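SmhA (Serratia marcescens, PDB 7A27) is a component, captured here in soluble form, of the tripartite alpha-pore-forming toxin Smh, whose proteins probably act together to perforate target membranes. Local coordinates at residues A128-T131 with Q132-K136; Y291-T294 with E295-A299; A65-K69 with Q70-A74; S116-A119 with Q120-A124. All coordinates share one frame; numbering follows the deposited sequence.

Interaction 1: A128-T131 with Q132-K136; sequences AVHT and QLQAK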
# COMPACT_ATOMS: atom_id res chain seq x y z
N ALA A 128 3.27 -8.27 -14.92
CA ALA A 128 2.34 -7.38 -15.65
C ALA A 128 1.89 -6.23 -14.75
O ALA A 128 1.87 -5.07 -15.20
CB ALA A 128 1.16 -8.16 -16.18
N VAL A 129 1.53 -6.56 -13.51
CA VAL A 129 1.07 -5.56 -12.51
C VAL A 129 2.23 -4.64 -12.14
O VAL A 129 2.00 -3.41 -12.06
CB VAL A 129 0.47 -6.25 -11.27
CG1 VAL A 129 0.27 -5.27 -10.14
CG2 VAL A 129 -0.83 -6.97 -11.59
N HIS A 130 3.43 -5.18 -11.91
CA HIS A 130 4.61 -4.36 -11.54
C HIS A 130 4.94 -3.36 -12.65
O HIS A 130 5.28 -2.22 -12.34
CB HIS A 130 5.84 -5.21 -11.23
CG HIS A 130 7.02 -4.38 -10.89
ND1 HIS A 130 8.02 -4.07 -11.80
CD2 HIS A 130 7.33 -3.71 -9.75
CE1 HIS A 130 8.92 -3.32 -11.22
NE2 HIS A 130 8.52 -3.07 -9.96
N THR A 131 4.86 -3.80 -13.91
CA THR A 131 5.18 -2.94 -15.06
C THR A 131 4.23 -1.74 -15.08
O THR A 131 4.70 -0.63 -15.41
CB THR A 131 5.23 -3.74 -16.36
OG1 THR A 131 6.18 -4.79 -16.18
CG2 THR A 131 5.62 -2.89 -17.54
N GLN A 132 2.95 -1.92 -14.71
CA GLN A 132 1.96 -0.80 -14.66
C GLN A 132 2.34 0.15 -13.51
O GLN A 132 2.30 1.37 -13.71
CB GLN A 132 0.53 -1.30 -14.52
CG GLN A 132 -0.15 -1.64 -15.83
CD GLN A 132 -1.56 -2.13 -15.62
OE1 GLN A 132 -2.16 -1.98 -14.54
NE2 GLN A 132 -2.15 -2.70 -16.67
N LEU A 133 2.69 -0.37 -12.34
CA LEU A 133 3.08 0.45 -11.16
C LEU A 133 4.32 1.27 -11.50
O LEU A 133 4.37 2.46 -11.14
CB LEU A 133 3.32 -0.48 -9.97
CG LEU A 133 2.07 -1.03 -9.30
CD1 LEU A 133 2.42 -2.09 -8.28
CD2 LEU A 133 1.31 0.10 -8.63
N GLN A 134 5.28 0.66 -12.19
CA GLN A 134 6.57 1.29 -12.60
C GLN A 134 6.27 2.46 -13.54
O GLN A 134 6.90 3.53 -13.37
CB GLN A 134 7.45 0.22 -13.25
CG GLN A 134 8.92 0.59 -13.33
CD GLN A 134 9.70 -0.54 -13.96
OE1 GLN A 134 10.29 -1.36 -13.26
NE2 GLN A 134 9.64 -0.63 -15.28
N ALA A 135 5.34 2.28 -14.48
CA ALA A 135 4.91 3.30 -15.46
C ALA A 135 4.31 4.51 -14.72
O ALA A 135 4.68 5.65 -15.04
CB ALA A 135 3.92 2.71 -16.42
N LYS A 136 3.39 4.27 -13.79
CA LYS A 136 2.76 5.35 -13.00
C LYS A 136 3.85 6.07 -12.21
O LYS A 136 3.88 7.31 -12.24
CB LYS A 136 1.68 4.80 -12.06
CG LYS A 136 0.33 4.51 -12.70
CD LYS A 136 -0.28 5.78 -13.29
CE LYS A 136 -1.76 5.71 -13.64
NZ LYS A 136 -2.09 4.72 -14.70

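Interaction 2: Y291-T294 with E295-A299; sequences YVLT and EQRMA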
# COMPACT_ATOMS: atom_id res chain seq x y z
N TYR A 291 3.37 5.31 -2.92
CA TYR A 291 3.18 4.67 -4.25
C TYR A 291 4.52 4.05 -4.64
O TYR A 291 4.56 2.89 -5.07
CB TYR A 291 2.72 5.65 -5.32
CG TYR A 291 2.08 5.00 -6.52
CD1 TYR A 291 2.84 4.39 -7.50
CD2 TYR A 291 0.71 4.99 -6.66
CE1 TYR A 291 2.24 3.80 -8.61
CE2 TYR A 291 0.09 4.39 -7.75
CZ TYR A 291 0.86 3.80 -8.73
OH TYR A 291 0.22 3.23 -9.79
N VAL A 292 5.60 4.80 -4.45
CA VAL A 292 6.98 4.36 -4.78
C VAL A 292 7.31 3.11 -3.94
O VAL A 292 7.89 2.15 -4.50
CB VAL A 292 8.00 5.50 -4.56
CG1 VAL A 292 9.42 4.99 -4.63
CG2 VAL A 292 7.82 6.62 -5.55
N LEU A 293 6.96 3.10 -2.65
CA LEU A 293 7.25 1.94 -1.77
C LEU A 293 6.41 0.75 -2.23
O LEU A 293 6.91 -0.38 -2.16
CB LEU A 293 6.98 2.27 -0.30
CG LEU A 293 8.00 3.19 0.37
CD1 LEU A 293 7.71 3.29 1.86
CD2 LEU A 293 9.43 2.71 0.17
N THR A 294 5.19 1.00 -2.72
CA THR A 294 4.29 -0.08 -3.22
C THR A 294 4.99 -0.70 -4.43
O THR A 294 5.22 -1.90 -4.38
CB THR A 294 2.87 0.45 -3.45
OG1 THR A 294 2.39 0.95 -2.20
CG2 THR A 294 1.92 -0.61 -3.96
N GLU A 295 5.42 0.11 -5.39
CA GLU A 295 6.15 -0.34 -6.61
C GLU A 295 7.37 -1.17 -6.21
O GLU A 295 7.56 -2.21 -6.85
CB GLU A 295 6.58 0.88 -7.43
CG GLU A 295 7.24 0.54 -8.76
CD GLU A 295 8.74 0.30 -8.76
OE1 GLU A 295 9.42 0.80 -7.86
OE2 GLU A 295 9.24 -0.36 -9.68
N GLN A 296 8.14 -0.73 -5.21
CA GLN A 296 9.42 -1.38 -4.81
C GLN A 296 9.17 -2.75 -4.16
O GLN A 296 9.94 -3.68 -4.46
CB GLN A 296 10.25 -0.47 -3.90
CG GLN A 296 11.04 0.57 -4.66
CD GLN A 296 11.61 1.68 -3.80
OE1 GLN A 296 11.44 1.70 -2.58
NE2 GLN A 296 12.28 2.63 -4.43
N ARG A 297 8.15 -2.90 -3.31
CA ARG A 297 7.85 -4.20 -2.66
C ARG A 297 7.31 -5.17 -3.71
O ARG A 297 7.61 -6.36 -3.60
CB ARG A 297 6.82 -4.06 -1.53
CG ARG A 297 7.23 -3.10 -0.44
CD ARG A 297 8.49 -3.49 0.33
NE ARG A 297 9.01 -2.27 0.97
CZ ARG A 297 8.46 -1.64 2.02
NH1 ARG A 297 7.33 -2.09 2.59
NH2 ARG A 297 9.05 -0.55 2.48
N MET A 298 6.57 -4.65 -4.69
CA MET A 298 5.95 -5.42 -5.79
C MET A 298 7.02 -5.89 -6.77
O MET A 298 6.80 -6.93 -7.41
CB MET A 298 4.96 -4.52 -6.52
CG MET A 298 4.11 -5.23 -7.56
SD MET A 298 3.03 -6.54 -7.00
CE MET A 298 2.54 -5.80 -5.46
N ALA A 299 8.16 -5.20 -6.87
CA ALA A 299 9.26 -5.54 -7.80
C ALA A 299 9.81 -6.94 -7.49
O ALA A 299 10.24 -7.63 -8.42
CB ALA A 299 10.35 -4.52 -7.69

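Interaction 3: A65-K69 with Q70-A74; sequences AQVFK and QNTVA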
# COMPACT_ATOMS: atom_id res chain seq x y z
N ALA A 65 -5.40 9.27 -7.91
CA ALA A 65 -5.96 8.70 -6.67
C ALA A 65 -7.12 7.79 -7.04
O ALA A 65 -7.15 6.66 -6.54
CB ALA A 65 -6.39 9.79 -5.72
N GLN A 66 -8.04 8.27 -7.88
CA GLN A 66 -9.19 7.46 -8.40
C GLN A 66 -8.64 6.22 -9.12
O GLN A 66 -9.14 5.13 -8.83
CB GLN A 66 -10.08 8.30 -9.31
CG GLN A 66 -11.14 7.52 -10.08
CD GLN A 66 -11.93 8.43 -10.99
OE1 GLN A 66 -12.30 9.55 -10.63
NE2 GLN A 66 -12.20 7.96 -12.20
N VAL A 67 -7.64 6.37 -9.99
CA VAL A 67 -7.08 5.22 -10.75
C VAL A 67 -6.54 4.17 -9.76
O VAL A 67 -6.90 2.98 -9.89
CB VAL A 67 -6.02 5.65 -11.77
CG1 VAL A 67 -5.29 4.45 -12.34
CG2 VAL A 67 -6.63 6.44 -12.91
N PHE A 68 -5.71 4.58 -8.82
CA PHE A 68 -5.17 3.66 -7.79
C PHE A 68 -6.33 2.96 -7.06
O PHE A 68 -6.35 1.72 -7.00
CB PHE A 68 -4.30 4.37 -6.76
CG PHE A 68 -3.69 3.41 -5.77
CD1 PHE A 68 -2.55 2.70 -6.10
CD2 PHE A 68 -4.27 3.18 -4.54
CE1 PHE A 68 -2.00 1.79 -5.21
CE2 PHE A 68 -3.69 2.30 -3.64
CZ PHE A 68 -2.57 1.59 -3.98
N LYS A 69 -7.29 3.74 -6.56
CA LYS A 69 -8.41 3.26 -5.71
C LYS A 69 -9.27 2.22 -6.45
O LYS A 69 -9.54 1.17 -5.84
CB LYS A 69 -9.26 4.45 -5.26
CG LYS A 69 -10.16 4.19 -4.07
CD LYS A 69 -11.25 5.23 -3.89
CE LYS A 69 -12.31 4.73 -2.93
NZ LYS A 69 -13.62 5.38 -3.16
N GLN A 70 -9.67 2.50 -7.70
CA GLN A 70 -10.65 1.70 -8.49
C GLN A 70 -9.98 0.62 -9.35
O GLN A 70 -10.56 -0.48 -9.41
CB GLN A 70 -11.55 2.60 -9.34
CG GLN A 70 -12.47 3.46 -8.46
CD GLN A 70 -13.36 4.43 -9.21
OE1 GLN A 70 -13.55 4.33 -10.42
NE2 GLN A 70 -13.92 5.39 -8.49
N ASN A 71 -8.84 0.91 -9.99
CA ASN A 71 -8.16 -0.05 -10.92
C ASN A 71 -7.01 -0.82 -10.25
O ASN A 71 -7.08 -2.06 -10.21
CB ASN A 71 -7.66 0.66 -12.18
CG ASN A 71 -8.80 1.28 -12.98
OD1 ASN A 71 -9.91 1.43 -12.47
ND2 ASN A 71 -8.55 1.64 -14.23
N THR A 72 -5.99 -0.12 -9.76
CA THR A 72 -4.76 -0.74 -9.20
C THR A 72 -5.08 -1.64 -7.99
O THR A 72 -4.44 -2.70 -7.86
CB THR A 72 -3.72 0.32 -8.81
OG1 THR A 72 -3.73 1.37 -9.77
CG2 THR A 72 -2.34 -0.27 -8.73
N VAL A 73 -5.99 -1.25 -7.11
CA VAL A 73 -6.34 -2.11 -5.94
C VAL A 73 -6.91 -3.44 -6.46
O VAL A 73 -6.54 -4.48 -5.91
CB VAL A 73 -7.32 -1.41 -4.97
CG1 VAL A 73 -7.89 -2.39 -3.95
CG2 VAL A 73 -6.65 -0.24 -4.25
N ALA A 74 -7.77 -3.39 -7.48
CA ALA A 74 -8.42 -4.57 -8.10
C ALA A 74 -7.32 -5.46 -8.71
O ALA A 74 -7.38 -6.68 -8.50
CB ALA A 74 -9.46 -4.16 -9.11

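Interaction 4: S116-A119 with Q120-A124; sequences SDVA and QHYQA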
# COMPACT_ATOMS: atom_id res chain seq x y z
N SER A 116 4.25 -26.18 -11.10
CA SER A 116 5.44 -25.42 -11.56
C SER A 116 4.98 -24.46 -12.66
O SER A 116 5.32 -23.27 -12.59
CB SER A 116 6.50 -26.35 -12.06
OG SER A 116 7.60 -25.65 -12.59
N ASP A 117 4.22 -24.98 -13.63
CA ASP A 117 3.63 -24.24 -14.77
C ASP A 117 2.76 -23.09 -14.23
O ASP A 117 2.95 -21.94 -14.68
CB ASP A 117 2.79 -25.19 -15.62
CG ASP A 117 2.43 -24.70 -17.00
OD1 ASP A 117 3.26 -23.97 -17.54
OD2 ASP A 117 1.34 -25.06 -17.51
N VAL A 118 1.83 -23.39 -13.32
CA VAL A 118 0.88 -22.39 -12.75
C VAL A 118 1.68 -21.28 -12.10
O VAL A 118 1.38 -20.10 -12.35
CB VAL A 118 -0.08 -23.04 -11.75
CG1 VAL A 118 -0.93 -21.96 -11.02
CG2 VAL A 118 -0.96 -24.08 -12.43
N ALA A 119 2.66 -21.64 -11.27
CA ALA A 119 3.55 -20.68 -10.59
C ALA A 119 4.20 -19.78 -11.64
O ALA A 119 4.29 -18.57 -11.40
CB ALA A 119 4.59 -21.43 -9.79
N GLN A 120 4.63 -20.35 -12.77
CA GLN A 120 5.29 -19.57 -13.84
C GLN A 120 4.28 -18.56 -14.42
O GLN A 120 4.73 -17.45 -14.78
CB GLN A 120 5.90 -20.48 -14.90
CG GLN A 120 6.99 -19.79 -15.71
CD GLN A 120 7.79 -20.69 -16.61
OE1 GLN A 120 7.27 -21.28 -17.55
NE2 GLN A 120 9.09 -20.76 -16.37
N HIS A 121 2.99 -18.92 -14.51
CA HIS A 121 1.91 -18.03 -15.00
C HIS A 121 1.68 -16.91 -13.97
O HIS A 121 1.61 -15.73 -14.37
CB HIS A 121 0.63 -18.80 -15.40
CG HIS A 121 0.65 -19.35 -16.79
ND1 HIS A 121 0.96 -20.68 -17.04
CD2 HIS A 121 0.42 -18.78 -18.00
CE1 HIS A 121 0.93 -20.91 -18.32
NE2 HIS A 121 0.61 -19.76 -18.94
N TYR A 122 1.63 -17.25 -12.68
CA TYR A 122 1.43 -16.28 -11.59
C TYR A 122 2.64 -15.33 -11.53
O TYR A 122 2.47 -14.15 -11.20
CB TYR A 122 1.11 -17.02 -10.28
CG TYR A 122 -0.20 -17.79 -10.29
CD1 TYR A 122 -1.21 -17.54 -11.22
CD2 TYR A 122 -0.51 -18.67 -9.26
CE1 TYR A 122 -2.43 -18.19 -11.16
CE2 TYR A 122 -1.73 -19.33 -9.19
CZ TYR A 122 -2.70 -19.10 -10.14
OH TYR A 122 -3.88 -19.79 -10.08
N GLN A 123 3.84 -15.80 -11.88
CA GLN A 123 5.04 -14.93 -11.95
C GLN A 123 4.78 -13.86 -13.00
O GLN A 123 4.92 -12.66 -12.68
CB GLN A 123 6.28 -15.76 -12.30
CG GLN A 123 7.49 -14.94 -12.69
CD GLN A 123 8.67 -15.83 -13.00
OE1 GLN A 123 8.56 -16.84 -13.69
NE2 GLN A 123 9.82 -15.47 -12.47
N ALA A 124 4.42 -14.28 -14.22
CA ALA A 124 4.17 -13.40 -15.38
C ALA A 124 3.01 -12.46 -15.09
O ALA A 124 3.08 -11.30 -15.56
CB ALA A 124 3.94 -14.23 -16.62

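Interaction 1: A128-T131 with Q132-K136
The imidazole of H130 and the side-chain amide of Q134 are set almost perpendicular, with 86° between their planes, so the pair cannot be read as a stack. The amide comes in with its oxygen, and Q134 OE1 lies 3.1 Å from H130 CE1, approaching the ring obliquely. Both side chains leave the helix with CG anti to their own backbone N (chi1 179° for H130), yet their outer parts cross instead of running alongside. The extended chain of Q134 carries its amide back to the carbon between the two ring nitrogens.

A second pair, one turn apart, stays apolar: V129 CG1 is 4.3 Å from L133 CD1, and L133 CB and CG also rest against the V129 carbonyl. This is a plain i to i+4 pattern on the long helix 104-155, whose backbone supplies L133 N to V129 O at 3.1 Å and Q134 N to H130 O at 2.9 Å. A135 N closes the next turn on T131 O. T131 turns its hydroxyl back to the Q127 carbonyl, one turn earlier. Facing inward, V129 packs on L79 of helix 48-96, while L133 fills the join between T72 of that helix and Y291 and M298 of helix 272-299.

H130 NE2 has a weak hydrogen bond to E295 OE2 of helix 272-299. The carboxylate might favour a protonated form of the buried imidazole, but E295 also pairs with R137, whose own charge would temper any such effect.

Interaction 2: Y291-T294 with E295-A299
Along the last turns of helix 272-299, part of the elongated helical bundle of this toxin, V292 and L293 meet Q296 and R297 one turn further on. V292 and Q296 lie side by side and point the same way, with V292 CG1 3.7 Å from Q296 NE2. The other end of that amide turns to the neighbouring leucine, Q296 OE1 standing 3.6 Å from L293 CD2. L293 also runs alongside R297, its CD2 4.0 Å from R297 NH2. In the arginine, chi1 of -58° sets CG beside the backbone N and over the L293 carbonyl; the bend at chi2 (-63°) then directs the rest of the chain alongside L293.

Beneath the side chains the helix is regular, the straightest bond being E295 N to Y291 O at 2.9 Å and 169°. On the inward side, E295 forms a salt bridge with R137 of helix 104-155, and M298 reaches L76 and L79 of helix 48-96.

The chemistry divides by face. Aliphatic groups of V292 and L293 lie against the polar ends of Q296 and R297 on the partly exposed side, whereas the buried carboxylate of E295 is probably balanced in charge by its salt bridge to R137.

Interaction 3: A65-K69 with Q70-A74
Q70, the first residue of 70-74, bonds its backbone N to Q66 O at 2.9 Å, an ordinary i to i+4 link at the start of the pi-type turn that widens helix 48-96 at 70-72. Its extended side chain runs back over that of Q66, where Q70 NE2 lies 3.8 Å from Q66 CG. The two amide planes are only 15° apart, although the chains themselves cross at a slant.

N71 comes next and gives its N-H to V67 O at 2.8 Å. The same oxygen also receives T72 N, an i to i+5 bond of 3.2 Å, and the two donors arrive from opposite faces of the carbonyl plane. One acceptor thus serves two successive amides, which is how the extra residue of a pi bulge is taken up. The short axes of 65-69 and 70-74 differ in direction by 31°.

T72 points back at the preceding turn, its CB 3.8 Å from F68 CD1, with its side chain crossing the phenylalanine at about a right angle. Its CG2 lies by the same ring and reaches L133 of helix 104-155. F68 itself faces N28 and S32 of helix 14-37, so the ring sits between its own helix and a neighbour.

V73 continues the wider spacing, with its N bonded to F68 O at 3.0 Å. Its side chain comes within about 8 Å of that of N359, seen to bind calcium in this protein, although no calcium is bound to this chain in the model. T72 meets the CD1 and CE1 atoms of the F68 ring, whereas V73 CG2 approaches obliquely on the same side of the ring plane, 3.9 Å from F68 CE2.

Interaction 4: S116-A119 with Q120-A124
S116 gives its carbonyl oxygen to Q120 N at 3.0 Å, while its own hydroxyl is bonded to the carbonyl of A309 on helix 301-321. At D117 the carbonyl is shared: H121 N donates to D117 O at 3.0 Å, and H121 ND1 adds a weak bond of 3.3 Å. The carboxylate runs beside the imidazole with the planes 75° apart, its OD1 4.0 Å from H121 ND1, which could mildly favour a protonated ring.

These links belong to helix 104-155, a long member of the bundle that lies here between helices 48-96 and 301-321. V118 supplies the CH-pi contact of the turn. Its CG1, anti to the backbone N (chi1 172°), sits over one face of Y122, 3.7 Å from the ring centroid and displaced toward the rim. The line to the centroid leans 27° from the ring normal. The same tyrosine ring meets W305 edge-to-face, and V118 also touches F86 of helix 48-96.

A119, buried between F86 and A309, accepts from Q123 N through its carbonyl oxygen at 2.8 Å. The amide NE2 of Q123 then reaches the P302 carbonyl in a weak hydrogen bond.

Along the chain the order is interaction 3 on helix 48-96, interactions 4 and 1 on helix 104-155, then interaction 2 on helix 272-299. Interactions 1, 2 and 3 form one cluster where the three helices meet: the centres of 1 and 2 are 9 Å apart, and those of 1 and 3 are 13 Å apart. Y291 joins all three, touching L133 and K136 with its hydroxyl and F68 through ring atom CE2. Interaction 4 lies further along helix 104-155, its centre 18 Å from that of interaction 1, and packs against helices 301-321 and 48-96. Helix 104-155 thus keeps helix 48-96 as a neighbour at both places, while the other changes from helix 301-321 to helix 272-299.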